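Local coordinates for type VI secretion system-associated protein TagF (Pseudomonas aeruginosa PAO1, PDB 2QNU), which is of unknown molecular function but probably acts in or alongside the type VI secretion system, at residues Gly69-Met77 with Pro88-Ala97; Pro146-Ile153 with Gln167-Asp178. All coordinates share one frame; numbering follows the deposited sequence.

Contact 1: residues Gly69-Met77 with Pro88-Ala97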
loop_
_atom_site.group_PDB
_atom_site.type_symbol
_atom_site.label_atom_id
_atom_site.label_comp_id
_atom_site.label_asym_id
_atom_site.label_seq_id
_atom_site.Cartn_x
_atom_site.Cartn_y
_atom_site.Cartn_z
ATOM N N GLY B 69 10.668 1.035 18.860
ATOM C CA GLY B 69 9.416 0.316 18.665
ATOM C C GLY B 69 8.213 1.186 18.388
ATOM O O GLY B 69 7.106 0.688 18.114
ATOM N N GLU B 70 8.393 2.490 18.497
ATOM C CA GLU B 70 7.357 3.401 18.038
ATOM C C GLU B 70 7.546 3.712 16.550
ATOM O O GLU B 70 8.669 3.602 15.975
ATOM C CB GLU B 70 7.372 4.703 18.837
ATOM C CG GLU B 70 6.632 4.676 20.164
ATOM C CD GLU B 70 7.479 4.122 21.301
ATOM O OE1 GLU B 70 8.659 4.541 21.396
ATOM O OE2 GLU B 70 6.962 3.278 22.114
ATOM N N ALA B 71 6.441 4.106 15.928
ATOM C CA ALA B 71 6.522 4.709 14.640
ATOM C C ALA B 71 7.055 6.157 14.811
ATOM O O ALA B 71 6.982 6.776 15.914
ATOM C CB ALA B 71 5.191 4.697 13.957
ATOM N N VAL B 72 7.563 6.695 13.711
ATOM C CA VAL B 72 8.092 8.029 13.747
ATOM C C VAL B 72 7.768 8.768 12.452
ATOM O O VAL B 72 7.811 8.212 11.316
ATOM C CB VAL B 72 9.584 8.036 14.263
ATOM C CG1 VAL B 72 10.413 7.017 13.586
ATOM C CG2 VAL B 72 10.256 9.440 14.223
ATOM N N THR B 73 7.375 10.020 12.655
ATOM C CA THR B 73 7.132 10.937 11.551
ATOM C C THR B 73 7.810 12.285 11.834
ATOM O O THR B 73 8.078 12.623 12.979
ATOM C CB THR B 73 5.656 11.127 11.297
ATOM O OG1 THR B 73 5.470 11.816 10.066
ATOM C CG2 THR B 73 4.983 11.889 12.416
ATOM N N GLY B 74 8.138 13.009 10.766
ATOM C CA GLY B 74 8.856 14.253 10.945
ATOM C C GLY B 74 9.417 14.839 9.684
ATOM O O GLY B 74 8.958 14.536 8.585
ATOM N N VAL B 75 10.370 15.733 9.881
ATOM C CA VAL B 75 11.085 16.357 8.777
ATOM C C VAL B 75 12.560 16.453 9.143
ATOM O O VAL B 75 12.889 16.705 10.275
ATOM C CB VAL B 75 10.538 17.748 8.408
ATOM C CG1 VAL B 75 11.242 18.269 7.128
ATOM C CG2 VAL B 75 9.032 17.732 8.203
ATOM N N VAL B 76 13.441 16.202 8.183
ATOM C CA VAL B 76 14.877 16.326 8.429
ATOM C C VAL B 76 15.450 17.291 7.399
ATOM O O VAL B 76 15.020 17.302 6.246
ATOM C CB VAL B 76 15.658 14.993 8.355
ATOM C CG1 VAL B 76 15.395 14.220 7.062
ATOM C CG2 VAL B 76 17.158 15.231 8.487
HETATM N N MSE B 77 16.381 18.141 7.853
HETATM C CA MSE B 77 17.029 19.177 7.024
HETATM C C MSE B 77 18.535 19.200 7.193
HETATM O O MSE B 77 18.992 19.133 8.295
HETATM C CB MSE B 77 16.504 20.559 7.492
HETATM C CG MSE B 77 17.105 21.737 6.683
HETATM SE SE MSE B 77 16.596 23.523 7.478
HETATM C CE MSE B 77 17.788 23.487 8.941
ATOM N N PRO B 88 22.576 16.787 10.025
ATOM C CA PRO B 88 21.185 17.219 9.868
ATOM C C PRO B 88 20.492 17.613 11.159
ATOM O O PRO B 88 20.916 17.267 12.234
ATOM C CB PRO B 88 20.507 15.985 9.271
ATOM C CG PRO B 88 21.536 15.325 8.534
ATOM C CD PRO B 88 22.807 15.499 9.359
ATOM N N LEU B 89 19.414 18.348 11.012
ATOM C CA LEU B 89 18.534 18.686 12.152
ATOM C C LEU B 89 17.193 18.049 11.853
ATOM O O LEU B 89 16.623 18.201 10.772
ATOM C CB LEU B 89 18.349 20.194 12.248
ATOM C CG LEU B 89 17.384 20.753 13.332
ATOM C CD1 LEU B 89 17.903 20.441 14.701
ATOM C CD2 LEU B 89 17.315 22.233 13.163
ATOM N N THR B 90 16.675 17.343 12.825
ATOM C CA THR B 90 15.444 16.628 12.641
ATOM C C THR B 90 14.480 17.083 13.686
ATOM O O THR B 90 14.863 17.190 14.818
ATOM C CB THR B 90 15.693 15.076 12.824
ATOM O OG1 THR B 90 16.738 14.674 11.962
ATOM C CG2 THR B 90 14.455 14.274 12.502
ATOM N N VAL B 91 13.245 17.340 13.279
ATOM C CA VAL B 91 12.101 17.399 14.201
ATOM C C VAL B 91 11.258 16.116 13.978
ATOM O O VAL B 91 10.895 15.776 12.831
ATOM C CB VAL B 91 11.273 18.641 13.927
ATOM C CG1 VAL B 91 9.951 18.650 14.738
ATOM C CG2 VAL B 91 12.133 19.895 14.195
ATOM N N ALA B 92 10.981 15.412 15.076
ATOM C CA ALA B 92 10.332 14.081 15.034
ATOM C C ALA B 92 9.236 13.946 16.080
ATOM O O ALA B 92 9.394 14.369 17.221
ATOM C CB ALA B 92 11.348 13.014 15.262
ATOM N N CYS B 93 8.119 13.371 15.651
ATOM C CA CYS B 93 7.075 12.949 16.564
ATOM C C CYS B 93 6.984 11.413 16.607
ATOM O O CYS B 93 6.752 10.751 15.599
ATOM C CB CYS B 93 5.765 13.536 16.104
ATOM S SG CYS B 93 4.485 13.078 17.155
ATOM N N LEU B 94 7.149 10.857 17.791
ATOM C CA LEU B 94 7.020 9.428 18.000
ATOM C C LEU B 94 5.552 9.014 18.163
ATOM O O LEU B 94 4.881 9.567 18.934
ATOM C CB LEU B 94 7.786 9.054 19.244
ATOM C CG LEU B 94 9.110 8.346 18.992
ATOM C CD1 LEU B 94 10.198 9.340 18.779
ATOM C CD2 LEU B 94 9.415 7.416 20.202
ATOM N N LEU B 95 5.073 8.058 17.400
ATOM C CA LEU B 95 3.672 7.674 17.461
ATOM C C LEU B 95 3.530 6.238 18.010
ATOM O O LEU B 95 4.506 5.445 17.994
ATOM C CB LEU B 95 3.054 7.728 16.071
ATOM C CG LEU B 95 3.059 9.082 15.363
ATOM C CD1 LEU B 95 3.086 8.852 13.868
ATOM C CD2 LEU B 95 1.831 9.899 15.809
ATOM N N PRO B 96 2.326 5.889 18.492
ATOM C CA PRO B 96 2.074 4.489 18.878
ATOM C C PRO B 96 2.399 3.519 17.750
ATOM O O PRO B 96 2.166 3.832 16.563
ATOM C CB PRO B 96 0.576 4.482 19.158
ATOM C CG PRO B 96 0.315 5.864 19.650
ATOM C CD PRO B 96 1.145 6.730 18.766
ATOM N N ALA B 97 2.921 2.356 18.105
ATOM C CA ALA B 97 3.231 1.358 17.103
ATOM C C ALA B 97 1.996 0.964 16.265
ATOM O O ALA B 97 2.144 0.392 15.186
ATOM C CB ALA B 97 3.853 0.129 17.755
#

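Contact 2: residues Pro146-Ile153 with Gln167-Asp178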
loop_
_atom_site.group_PDB
_atom_site.type_symbol
_atom_site.label_atom_id
_atom_site.label_comp_id
_atom_site.label_asym_id
_atom_site.label_seq_id
_atom_site.Cartn_x
_atom_site.Cartn_y
_atom_site.Cartn_z
ATOM N N PRO B 146 -4.227 5.661 14.175
ATOM C CA PRO B 146 -5.245 4.633 14.577
ATOM C C PRO B 146 -5.695 3.742 13.412
ATOM O O PRO B 146 -6.704 4.017 12.747
ATOM C CB PRO B 146 -6.420 5.481 15.079
ATOM C CG PRO B 146 -6.364 6.745 14.154
ATOM C CD PRO B 146 -4.854 6.910 13.691
ATOM N N ARG B 147 -4.935 2.687 13.150
ATOM C CA ARG B 147 -5.134 1.942 11.882
ATOM C C ARG B 147 -6.404 1.046 11.915
ATOM O O ARG B 147 -6.817 0.560 12.983
ATOM C CB ARG B 147 -3.901 1.130 11.437
ATOM C CG ARG B 147 -2.938 0.693 12.510
ATOM C CD ARG B 147 -2.355 -0.675 12.301
ATOM N NE ARG B 147 -2.305 -1.175 10.916
ATOM C CZ ARG B 147 -1.188 -1.386 10.207
ATOM N NH1 ARG B 147 0.020 -1.104 10.702
ATOM N NH2 ARG B 147 -1.269 -1.886 8.973
ATOM N N ILE B 148 -7.023 0.885 10.737
ATOM C CA ILE B 148 -8.142 0.005 10.561
ATOM C C ILE B 148 -7.724 -1.245 11.248
ATOM O O ILE B 148 -6.602 -1.693 11.090
ATOM C CB ILE B 148 -8.434 -0.310 9.084
ATOM C CG1 ILE B 148 -8.781 0.964 8.308
ATOM C CG2 ILE B 148 -9.575 -1.291 8.958
ATOM C CD1 ILE B 148 -10.188 1.599 8.610
ATOM N N GLU B 149 -8.627 -1.774 12.047
ATOM C CA GLU B 149 -8.437 -3.032 12.740
ATOM C C GLU B 149 -8.105 -4.177 11.773
ATOM O O GLU B 149 -8.735 -4.318 10.744
ATOM C CB GLU B 149 -9.709 -3.362 13.538
ATOM C CG GLU B 149 -9.643 -4.683 14.294
ATOM C CD GLU B 149 -11.006 -5.158 14.807
ATOM O OE1 GLU B 149 -11.815 -4.302 15.222
ATOM O OE2 GLU B 149 -11.256 -6.394 14.803
ATOM N N GLN B 150 -7.087 -4.954 12.134
ATOM C CA GLN B 150 -6.575 -6.069 11.338
ATOM C C GLN B 150 -6.100 -7.214 12.243
ATOM O O GLN B 150 -5.774 -6.998 13.399
ATOM C CB GLN B 150 -5.403 -5.626 10.482
ATOM C CG GLN B 150 -5.693 -4.468 9.499
ATOM C CD GLN B 150 -4.476 -4.099 8.688
ATOM O OE1 GLN B 150 -3.406 -3.855 9.250
ATOM N NE2 GLN B 150 -4.626 -4.045 7.366
ATOM N N SER B 151 -6.080 -8.432 11.711
ATOM C CA SER B 151 -5.557 -9.616 12.426
ATOM C C SER B 151 -4.840 -10.564 11.429
ATOM O O SER B 151 -4.278 -10.093 10.436
ATOM C CB SER B 151 -6.672 -10.295 13.247
ATOM O OG SER B 151 -7.856 -10.464 12.489
ATOM N N LEU B 152 -4.801 -11.863 11.722
ATOM C CA LEU B 152 -4.168 -12.867 10.850
ATOM C C LEU B 152 -4.955 -14.170 10.818
ATOM O O LEU B 152 -5.859 -14.374 11.625
ATOM C CB LEU B 152 -2.719 -13.163 11.298
ATOM C CG LEU B 152 -1.627 -12.464 10.495
ATOM C CD1 LEU B 152 -1.379 -11.011 10.952
ATOM C CD2 LEU B 152 -0.333 -13.267 10.542
ATOM N N ILE B 153 -4.624 -15.026 9.853
ATOM C CA ILE B 153 -4.903 -16.463 9.936
ATOM C C ILE B 153 -3.676 -17.265 9.451
ATOM O O ILE B 153 -2.531 -16.768 9.459
ATOM C CB ILE B 153 -6.166 -16.918 9.145
ATOM C CG1 ILE B 153 -7.483 -16.356 9.731
ATOM C CG2 ILE B 153 -6.285 -18.436 9.232
ATOM C CD1 ILE B 153 -7.813 -14.917 9.401
ATOM N N GLN B 167 -12.760 2.668 3.906
ATOM C CA GLN B 167 -12.042 1.884 4.900
ATOM C C GLN B 167 -11.082 0.955 4.175
ATOM O O GLN B 167 -9.973 0.732 4.626
ATOM C CB GLN B 167 -13.032 1.051 5.715
ATOM C CG GLN B 167 -13.607 1.771 6.945
ATOM C CD GLN B 167 -14.405 0.829 7.761
ATOM O OE1 GLN B 167 -15.262 0.150 7.222
ATOM N NE2 GLN B 167 -14.099 0.723 9.067
ATOM N N ARG B 168 -11.512 0.428 3.043
ATOM C CA ARG B 168 -10.592 -0.439 2.249
ATOM C C ARG B 168 -9.411 0.360 1.702
ATOM O O ARG B 168 -8.261 -0.125 1.651
ATOM C CB ARG B 168 -11.308 -1.205 1.124
ATOM C CG ARG B 168 -12.272 -2.306 1.626
ATOM C CD ARG B 168 -12.788 -3.177 0.559
ATOM N NE ARG B 168 -13.476 -2.505 -0.537
ATOM C CZ ARG B 168 -14.772 -2.166 -0.542
ATOM N NH1 ARG B 168 -15.555 -2.442 0.486
ATOM N NH2 ARG B 168 -15.293 -1.577 -1.611
ATOM N N LEU B 169 -9.672 1.597 1.277
ATOM C CA LEU B 169 -8.584 2.444 0.799
ATOM C C LEU B 169 -7.619 2.758 1.925
ATOM O O LEU B 169 -6.400 2.665 1.753
ATOM C CB LEU B 169 -9.132 3.742 0.144
ATOM C CG LEU B 169 -8.092 4.541 -0.674
ATOM C CD1 LEU B 169 -7.717 3.921 -2.011
ATOM C CD2 LEU B 169 -8.619 5.910 -0.886
ATOM N N ALA B 170 -8.142 3.159 3.075
ATOM C CA ALA B 170 -7.269 3.410 4.193
ATOM C C ALA B 170 -6.508 2.161 4.602
ATOM O O ALA B 170 -5.376 2.276 5.020
ATOM C CB ALA B 170 -8.031 3.981 5.406
ATOM N N ALA B 171 -7.134 0.978 4.548
ATOM C CA ALA B 171 -6.425 -0.269 4.912
ATOM C C ALA B 171 -5.241 -0.545 4.002
ATOM O O ALA B 171 -4.145 -0.927 4.428
ATOM C CB ALA B 171 -7.412 -1.444 4.898
ATOM N N LEU B 172 -5.470 -0.373 2.715
ATOM C CA LEU B 172 -4.427 -0.635 1.730
ATOM C C LEU B 172 -3.262 0.308 1.922
ATOM O O LEU B 172 -2.109 -0.108 1.930
ATOM C CB LEU B 172 -4.990 -0.559 0.324
ATOM C CG LEU B 172 -5.408 -1.889 -0.286
ATOM C CD1 LEU B 172 -6.553 -2.460 0.543
ATOM C CD2 LEU B 172 -5.880 -1.657 -1.631
ATOM N N ALA B 173 -3.549 1.606 2.063
ATOM C CA ALA B 173 -2.482 2.593 2.319
ATOM C C ALA B 173 -1.651 2.326 3.614
ATOM O O ALA B 173 -0.441 2.423 3.568
ATOM C CB ALA B 173 -3.100 4.019 2.348
ATOM N N GLN B 174 -2.277 1.954 4.733
ATOM C CA GLN B 174 -1.523 1.564 5.953
ATOM C C GLN B 174 -0.630 0.411 5.700
ATOM O O GLN B 174 0.487 0.416 6.188
ATOM C CB GLN B 174 -2.384 1.129 7.164
ATOM C CG GLN B 174 -3.844 1.457 7.099
ATOM C CD GLN B 174 -4.712 1.051 8.339
ATOM O OE1 GLN B 174 -5.377 1.931 8.888
ATOM N NE2 GLN B 174 -4.753 -0.270 8.732
ATOM N N HIS B 175 -1.124 -0.615 4.993
ATOM C CA HIS B 175 -0.324 -1.780 4.687
ATOM C C HIS B 175 0.947 -1.397 3.922
ATOM O O HIS B 175 2.032 -1.988 4.156
ATOM C CB HIS B 175 -1.120 -2.877 3.926
ATOM C CG HIS B 175 -0.319 -4.122 3.712
ATOM N ND1 HIS B 175 0.409 -4.346 2.551
ATOM C CD2 HIS B 175 -0.034 -5.151 4.539
ATOM C CE1 HIS B 175 1.097 -5.471 2.678
ATOM N NE2 HIS B 175 0.829 -5.986 3.863
ATOM N N ALA B 176 0.866 -0.445 2.980
ATOM C CA ALA B 176 2.071 -0.098 2.250
ATOM C C ALA B 176 3.154 0.502 3.139
ATOM O O ALA B 176 4.375 0.517 2.766
ATOM C CB ALA B 176 1.756 0.808 1.034
ATOM N N CYS B 177 2.771 1.005 4.294
ATOM C CA CYS B 177 3.720 1.554 5.257
ATOM C C CYS B 177 4.453 0.585 6.177
ATOM O O CYS B 177 5.512 0.921 6.732
ATOM C CB CYS B 177 3.025 2.615 6.149
ATOM S SG CYS B 177 2.487 4.017 5.141
ATOM N N ASP B 178 3.929 -0.613 6.342
ATOM C CA ASP B 178 4.484 -1.557 7.271
ATOM C C ASP B 178 5.850 -2.005 6.834
ATOM O O ASP B 178 6.087 -2.284 5.635
ATOM C CB ASP B 178 3.554 -2.739 7.404
ATOM C CG ASP B 178 2.204 -2.344 8.028
ATOM O OD1 ASP B 178 2.120 -1.326 8.758
ATOM O OD2 ASP B 178 1.222 -3.036 7.780
#

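Contact 1: residues Gly69-Met77 with Pro88-Ala97
The carboxylate of Glu70 is the flat side-chain group of this contact, and its OE1 touches Leu94 CD2 at 3.2 Å, a meeting of oxygen and methyl with no bond between them. On the sheet face that Leu94 shares with Val72, Ala92, Val76 and Thr90, Val72 CG2 rests on Ala92 CB at 3.9 Å. Val76 points the same way as Pro88; its chi1 of 52° sets CG1 between the backbone N and the carbonyl carbon and leaves CG2 anti to N, where Val76 CG2 reaches both Pro88 CB at 3.5 Å and Thr90 OG1, which is hydrogen-bonded to Trp29 NE1. Phe25 and Leu33 of helix 23-44 pack on this side. The other face carries Ala71, Thr73, Val75, Met77 (selenomethionine) and their cross-strand partners; there Thr73 CG2 meets Leu95 CD1 at 3.9 Å, and Thr73 OG1 is hydrogen-bonded to Phe60 O. Paired backbone bonds join the strands, tight from Leu95 N to Ala71 O (2.7 Å) but weak in the return from Ala71 N to Leu95 O. Gly74 CA comes within 3.2 Å of Val91 O. This is a beta hairpin within an antiparallel sheet, flanked by strands 4-7 and 58-62, with helices 23-44 and 110-121 on its two faces.

Contact 2: residues Pro146-Ile153 with Gln167-Asp178
An irregular segment runs past helix 165-177, with Ile148 CA 5.9 Å from Ala171 CA where the backbones come nearest. Ile148 directs its side chain at the helix: CG1 lies near Ala170 CB and Ala171 CB, and Ile148 CD1 reaches Gln167 CG at 3.8 Å, crossing that side chain at about a right angle. Gln174 reads the backbone of the same residue. Gln174 OE1 accepts a hydrogen bond from Ile148 N at 2.7 Å in the carbonyl plane, on a lone pair, while Gln174 NE2 gives a weaker bond to Ile148 O at 3.3 Å; the close approach of its CG to a helix carbonyl makes the exact path of this side chain doubtful.

Arg147 bends at chi2 and chi3 (142° and 25°), which turns its guanidinium to meet Asp178, near the C-terminal end of the helix. The grip is end-on, Arg147 NH1 to Asp178 OD1 at 2.9 Å and Arg147 NH2 to Asp178 OD2 at 3.0 Å, each oxygen approached on its syn side, and the carboxylate sits at the guanidinium edge. Gln174 CB lies over one guanidinium face, and its amide stands almost perpendicular to the guanidinium plane, 83° apart. Arg147 NH2 also makes a weak hydrogen bond to Gln150 OE1 at 2.9 Å, while Gln150 NE2 is held by Ser160 OG.

Arg168 and Leu172 point away from this segment and meet the second subunit, Arg168 through a salt bridge to Asp109 of that chain. An acetate ion, probably carried over from the crystallisation liquor, lies near the Gln150 side chain. The chemistry is thus mixed: a two-pronged ion pair, an amide that accepts from the Ile148 N-H and more weakly donates to its carbonyl, and an aliphatic foothold at Ile148, which together would fix the irregular segment along the helix. The charge of Arg147 is probably balanced chiefly by Asp178.

Followed from the N terminus, contact 1 comes first: strand 71-77 leads into an eleven-residue loop and returns as strand 89-95, closing a hairpin. The chain then passes through helices 101-105, 110-121 and 129-137 before contact 2 opens, and this second contact closes a 13-residue excursion that includes strand 158-160. The two are in series and neither nest nor cross. The centres of contact 1 and contact 2 lie about 21 Å apart, and the two do not touch. The sheet connects them indirectly, for helix 165-177 is followed by strand 180-185, which pairs with strand 58-62, itself the neighbour of strand 71-77. Contact 1 lies in the core, and contact 2 toward the second subunit.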